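Methyltransferase (Pyrococcus horikoshii, PDB 1IXK) probably transfers methyl groups from S-adenosyl-L-methionine to cytidine C5 in tRNA. Local coordinates at residues V186-I191 with V235-I241; A137-D143 with G167-V171. All coordinates share one frame; numbering follows the deposited sequence.

Interaction 1: residues V186-I191 with V235-I241; sequences VEFDKI and VLKPGGI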
loop_
_atom_site.group_PDB
_atom_site.type_symbol
_atom_site.label_atom_id
_atom_site.label_comp_id
_atom_site.label_asym_id
_atom_site.label_seq_id
_atom_site.Cartn_x
_atom_site.Cartn_y
_atom_site.Cartn_z
ATOM N N VAL A 186 8.476 20.337 -10.663
ATOM C CA VAL A 186 8.249 20.561 -9.242
ATOM C C VAL A 186 9.152 19.631 -8.430
ATOM O O VAL A 186 9.353 18.477 -8.800
ATOM C CB VAL A 186 6.777 20.282 -8.862
ATOM C CG1 VAL A 186 6.606 20.326 -7.353
ATOM C CG2 VAL A 186 5.868 21.309 -9.519
ATOM N N GLU A 187 9.703 20.146 -7.337
ATOM C CA GLU A 187 10.566 19.359 -6.454
ATOM C C GLU A 187 9.692 18.930 -5.279
ATOM O O GLU A 187 9.066 19.766 -4.636
ATOM C CB GLU A 187 11.738 20.208 -5.952
ATOM C CG GLU A 187 11.314 21.512 -5.279
ATOM C CD GLU A 187 10.597 22.459 -6.229
ATOM O OE1 GLU A 187 11.234 22.926 -7.198
ATOM O OE2 GLU A 187 9.398 22.734 -6.010
ATOM N N PHE A 188 9.663 17.633 -4.993
ATOM C CA PHE A 188 8.816 17.107 -3.927
ATOM C C PHE A 188 9.491 16.787 -2.606
ATOM O O PHE A 188 10.640 16.361 -2.574
ATOM C CB PHE A 188 8.102 15.845 -4.428
ATOM C CG PHE A 188 7.107 16.111 -5.517
ATOM C CD1 PHE A 188 5.780 16.406 -5.208
ATOM C CD2 PHE A 188 7.497 16.097 -6.850
ATOM C CE1 PHE A 188 4.860 16.692 -6.213
ATOM C CE2 PHE A 188 6.582 16.383 -7.867
ATOM C CZ PHE A 188 5.259 16.678 -7.543
ATOM N N ASP A 189 8.750 16.985 -1.517
ATOM C CA ASP A 189 9.237 16.668 -0.178
ATOM C C ASP A 189 8.991 15.185 0.080
ATOM O O ASP A 189 9.819 14.503 0.683
ATOM C CB ASP A 189 8.467 17.448 0.901
ATOM C CG ASP A 189 8.737 18.936 0.865
ATOM O OD1 ASP A 189 9.922 19.324 0.911
ATOM O OD2 ASP A 189 7.761 19.714 0.808
ATOM N N LYS A 190 7.832 14.701 -0.366
ATOM C CA LYS A 190 7.428 13.310 -0.149
ATOM C C LYS A 190 6.755 12.710 -1.379
ATOM O O LYS A 190 6.020 13.399 -2.092
ATOM C CB LYS A 190 6.424 13.229 1.006
ATOM C CG LYS A 190 6.889 13.777 2.341
ATOM C CD LYS A 190 7.876 12.859 3.003
ATOM C CE LYS A 190 7.787 12.962 4.519
ATOM N NZ LYS A 190 7.911 14.351 5.016
ATOM N N ILE A 191 7.000 11.424 -1.613
ATOM C CA ILE A 191 6.389 10.725 -2.739
ATOM C C ILE A 191 5.839 9.372 -2.310
ATOM O O ILE A 191 6.514 8.605 -1.630
ATOM C CB ILE A 191 7.402 10.504 -3.882
ATOM C CG1 ILE A 191 7.834 11.860 -4.442
ATOM C CG2 ILE A 191 6.778 9.625 -4.982
ATOM C CD1 ILE A 191 8.774 11.779 -5.602
ATOM N N VAL A 235 12.359 13.459 -9.169
ATOM C CA VAL A 235 11.711 14.704 -8.779
ATOM C C VAL A 235 11.714 14.926 -7.266
ATOM O O VAL A 235 11.190 15.922 -6.772
ATOM C CB VAL A 235 10.250 14.746 -9.287
ATOM C CG1 VAL A 235 10.226 14.645 -10.810
ATOM C CG2 VAL A 235 9.445 13.605 -8.672
ATOM N N LEU A 236 12.315 13.999 -6.535
ATOM C CA LEU A 236 12.377 14.103 -5.085
ATOM C C LEU A 236 13.524 15.017 -4.655
ATOM O O LEU A 236 14.618 14.952 -5.206
ATOM C CB LEU A 236 12.577 12.710 -4.482
ATOM C CG LEU A 236 12.491 12.582 -2.966
ATOM C CD1 LEU A 236 11.088 12.964 -2.509
ATOM C CD2 LEU A 236 12.815 11.151 -2.554
ATOM N N LYS A 237 13.268 15.870 -3.673
ATOM C CA LYS A 237 14.292 16.782 -3.174
ATOM C C LYS A 237 15.333 15.995 -2.383
ATOM O O LYS A 237 15.055 14.899 -1.891
ATOM C CB LYS A 237 13.667 17.811 -2.235
ATOM C CG LYS A 237 13.140 17.167 -0.959
ATOM C CD LYS A 237 12.760 18.181 0.111
ATOM C CE LYS A 237 12.300 17.460 1.378
ATOM N NZ LYS A 237 11.926 18.403 2.463
ATOM N N PRO A 238 16.558 16.531 -2.268
ATOM C CA PRO A 238 17.562 15.796 -1.495
ATOM C C PRO A 238 17.040 15.769 -0.059
ATOM O O PRO A 238 16.507 16.769 0.435
ATOM C CB PRO A 238 18.810 16.657 -1.649
ATOM C CG PRO A 238 18.626 17.246 -3.019
ATOM C CD PRO A 238 17.172 17.657 -2.990
ATOM N N GLY A 239 17.176 14.630 0.605
ATOM C CA GLY A 239 16.673 14.517 1.959
ATOM C C GLY A 239 15.194 14.170 1.947
ATOM O O GLY A 239 14.593 13.960 2.999
ATOM N N GLY A 240 14.612 14.110 0.751
ATOM C CA GLY A 240 13.201 13.784 0.611
ATOM C C GLY A 240 12.922 12.311 0.857
ATOM O O GLY A 240 13.836 11.485 0.812
ATOM N N ILE A 241 11.656 11.976 1.099
ATOM C CA ILE A 241 11.265 10.598 1.378
ATOM C C ILE A 241 10.292 10.030 0.352
ATOM O O ILE A 241 9.357 10.712 -0.081
ATOM C CB ILE A 241 10.575 10.489 2.763
ATOM C CG1 ILE A 241 11.451 11.131 3.843
ATOM C CG2 ILE A 241 10.269 9.018 3.088
ATOM C CD1 ILE A 241 12.765 10.434 4.077
#
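Lys237 reaches across to Asp189 with its ammonium group, NZ lying 2.7 Å from OD1 in a salt bridge; NZ meets OD1 on the anti side, 32° out of the carboxylate plane. CG of Lys237 stands between its backbone N and carbonyl carbon (chi1 66°), close to Phe188 O, and the extended rest of the chain crosses Asp189 at a slant. The backbones pair as parallel strands at Phe188 and Leu236: Phe188 N bonds Val235 O at 2.9 Å, and Lys237 N returns to Phe188 O. A type II turn, Lys237 to Gly240, separates strand 236-237 from strand 240-246, where Ile241 N takes Asp189 O at 3.2 Å and Ile191 N takes Ile241 O. On the buried side, Val235 CG2 touches both Phe188 CD2 (3.7 Å) and Ile191 CD1 (3.6 Å). On the other face, Lys190 CD lies against Ile241 CB, while its NZ pairs with Glu120. Asp189 OD2 accepts from Ile121 N, which helps fix the carboxylate. A methionine in place of Lys237 would probably leave Asp189 OD1 without its charged mate. Backbone bonds thus set the register on both sides of the turn, and one ion pair ties its first residue to the adjacent strand.

Interaction 2: residues A137-D143 with G167-V171; sequences AQLMRND and GVLNV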
loop_
_atom_site.group_PDB
_atom_site.type_symbol
_atom_site.label_atom_id
_atom_site.label_comp_id
_atom_site.label_asym_id
_atom_site.label_seq_id
_atom_site.Cartn_x
_atom_site.Cartn_y
_atom_site.Cartn_z
ATOM N N ALA A 137 -3.934 13.545 2.658
ATOM C CA ALA A 137 -4.561 14.836 2.898
ATOM C C ALA A 137 -4.900 15.099 4.365
ATOM O O ALA A 137 -4.649 16.195 4.866
ATOM C CB ALA A 137 -5.826 14.979 2.040
ATOM N N GLN A 138 -5.470 14.118 5.060
ATOM C CA GLN A 138 -5.817 14.354 6.456
ATOM C C GLN A 138 -4.569 14.389 7.333
ATOM O O GLN A 138 -4.517 15.116 8.324
ATOM C CB GLN A 138 -6.847 13.322 6.961
ATOM C CG GLN A 138 -6.381 11.882 7.092
ATOM C CD GLN A 138 -7.508 10.959 7.545
ATOM O OE1 GLN A 138 -8.460 10.707 6.800
ATOM N NE2 GLN A 138 -7.410 10.460 8.772
ATOM N N LEU A 139 -3.543 13.637 6.953
ATOM C CA LEU A 139 -2.303 13.639 7.717
ATOM C C LEU A 139 -1.641 15.008 7.569
ATOM O O LEU A 139 -0.944 15.476 8.471
ATOM C CB LEU A 139 -1.369 12.525 7.220
ATOM C CG LEU A 139 -1.793 11.092 7.581
ATOM C CD1 LEU A 139 -0.965 10.083 6.788
ATOM C CD2 LEU A 139 -1.617 10.866 9.076
HETATM N N MSE A 140 -1.883 15.655 6.431
HETATM C CA MSE A 140 -1.328 16.979 6.158
HETATM C C MSE A 140 -2.268 18.075 6.671
HETATM O O MSE A 140 -1.983 19.264 6.538
HETATM C CB MSE A 140 -1.092 17.144 4.644
HETATM C CG MSE A 140 -0.067 16.152 4.067
HETATM SE SE MSE A 140 -0.043 16.026 2.240
HETATM C CE MSE A 140 0.788 17.491 1.832
ATOM N N ARG A 141 -3.392 17.661 7.251
ATOM C CA ARG A 141 -4.378 18.591 7.791
ATOM C C ARG A 141 -4.796 19.676 6.796
ATOM O O ARG A 141 -4.885 20.859 7.136
ATOM C CB ARG A 141 -3.835 19.221 9.075
ATOM C CG ARG A 141 -3.497 18.173 10.124
ATOM C CD ARG A 141 -2.969 18.775 11.409
ATOM N NE ARG A 141 -2.668 17.733 12.389
ATOM C CZ ARG A 141 -2.283 17.967 13.640
ATOM N NH1 ARG A 141 -2.147 19.214 14.071
ATOM N NH2 ARG A 141 -2.043 16.954 14.464
ATOM N N ASN A 142 -5.056 19.251 5.564
ATOM C CA ASN A 142 -5.479 20.148 4.492
ATOM C C ASN A 142 -4.544 21.320 4.224
ATOM O O ASN A 142 -4.974 22.380 3.768
ATOM C CB ASN A 142 -6.896 20.672 4.753
ATOM C CG ASN A 142 -7.957 19.884 3.995
ATOM O OD1 ASN A 142 -7.686 19.322 2.937
ATOM N ND2 ASN A 142 -9.170 19.856 4.527
ATOM N N ASP A 143 -3.264 21.128 4.510
ATOM C CA ASP A 143 -2.258 22.150 4.258
ATOM C C ASP A 143 -1.269 21.473 3.326
ATOM O O ASP A 143 -1.291 20.254 3.199
ATOM C CB ASP A 143 -1.575 22.582 5.558
ATOM C CG ASP A 143 -0.568 23.696 5.343
ATOM O OD1 ASP A 143 -0.656 24.380 4.302
ATOM O OD2 ASP A 143 0.306 23.898 6.216
ATOM N N GLY A 167 -14.075 16.359 2.442
ATOM C CA GLY A 167 -13.635 17.693 2.816
ATOM C C GLY A 167 -12.159 17.942 2.543
ATOM O O GLY A 167 -11.531 18.777 3.193
ATOM N N VAL A 168 -11.606 17.215 1.577
ATOM C CA VAL A 168 -10.200 17.358 1.208
ATOM C C VAL A 168 -10.037 18.567 0.289
ATOM O O VAL A 168 -10.682 18.651 -0.760
ATOM C CB VAL A 168 -9.701 16.088 0.499
ATOM C CG1 VAL A 168 -8.271 16.293 -0.003
ATOM C CG2 VAL A 168 -9.773 14.908 1.466
ATOM N N LEU A 169 -9.155 19.488 0.667
ATOM C CA LEU A 169 -8.961 20.716 -0.100
ATOM C C LEU A 169 -7.582 20.923 -0.717
ATOM O O LEU A 169 -7.381 21.883 -1.465
ATOM C CB LEU A 169 -9.253 21.922 0.804
ATOM C CG LEU A 169 -10.603 21.944 1.532
ATOM C CD1 LEU A 169 -10.629 23.075 2.552
ATOM C CD2 LEU A 169 -11.715 22.105 0.513
ATOM N N ASN A 170 -6.637 20.034 -0.424
ATOM C CA ASN A 170 -5.273 20.217 -0.915
ATOM C C ASN A 170 -4.769 19.267 -1.995
ATOM O O ASN A 170 -3.556 19.155 -2.198
ATOM C CB ASN A 170 -4.316 20.167 0.277
ATOM C CG ASN A 170 -4.309 18.813 0.948
ATOM O OD1 ASN A 170 -5.168 17.971 0.673
ATOM N ND2 ASN A 170 -3.347 18.593 1.839
ATOM N N VAL A 171 -5.676 18.596 -2.698
ATOM C CA VAL A 171 -5.263 17.664 -3.748
ATOM C C VAL A 171 -5.488 18.253 -5.132
ATOM O O VAL A 171 -6.490 18.929 -5.376
ATOM C CB VAL A 171 -6.037 16.323 -3.659
ATOM C CG1 VAL A 171 -5.596 15.379 -4.787
ATOM C CG2 VAL A 171 -5.798 15.665 -2.309
#
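Asn142 grips the 167-171 loop with both ends of its carboxamide. Its ND2 gives a nearly straight bond to Gly167 O at 2.9 Å, in the planes of both the donor amide and the acceptor carbonyl. Its OD1 receives Leu169 N at 2.7 Å, with the donor lying 38° above the carbonyl plane. These two bonds fix the rotation of the amide and span the backbone on either side of Val168. In the third bond the side chain comes from the other segment: Asn170 ND2 donates to Asp143 O at 3.0 Å, approaching from above that carbonyl. Asn170 places its CG between backbone N and carbonyl carbon (chi1 65°), which carries the amide toward the 137-143 segment. Its OD1 is buried against Ala137 CB with no polar partner in the model.

Among apolar contacts, Ala137 CB presses on Val168 CG1 at 3.4 Å, tighter than usual for two carbons, and lies more loosely against Val171 CG2. Two side chains pack on amides: CB of selenomethionine Met140 approaches Asn170 ND2, and Leu169 lays its CB and CG along the Asn142 amide. Ile146 of strand 145-149 touches the side chains of Ala137, Met140 and Asn170.

Both segments leave helices through Schellman motifs, at Arg141 and Gly167, and a type I' turn carries Met140 to Asp143. The arrangement joins two successive helix-to-strand connections of the Rossmann-like class I methyltransferase fold, leading into the parallel strands 145-149 and 171-174.

Overall arrangement
Both contacts belong to the Rossmann-like methyltransferase domain, with centres 18 Å apart and nearest atoms about 7 Å apart, so they do not touch. Interaction 1 pairs strand 188-194 with strand 236-237 and the start of strand 240-246; interaction 2 joins the end of helix 131-139 and its following turn to the loop after helix 153-166. Each is partly buried. The first is held chiefly by main-chain bonds over an apolar layer, with its ion pair on the more exposed side; the second relies on asparagine amides reading backbone atoms. Strand 121-124 connects their surroundings, pairing with both 188-194 and 145-149, the strand packed against interaction 2.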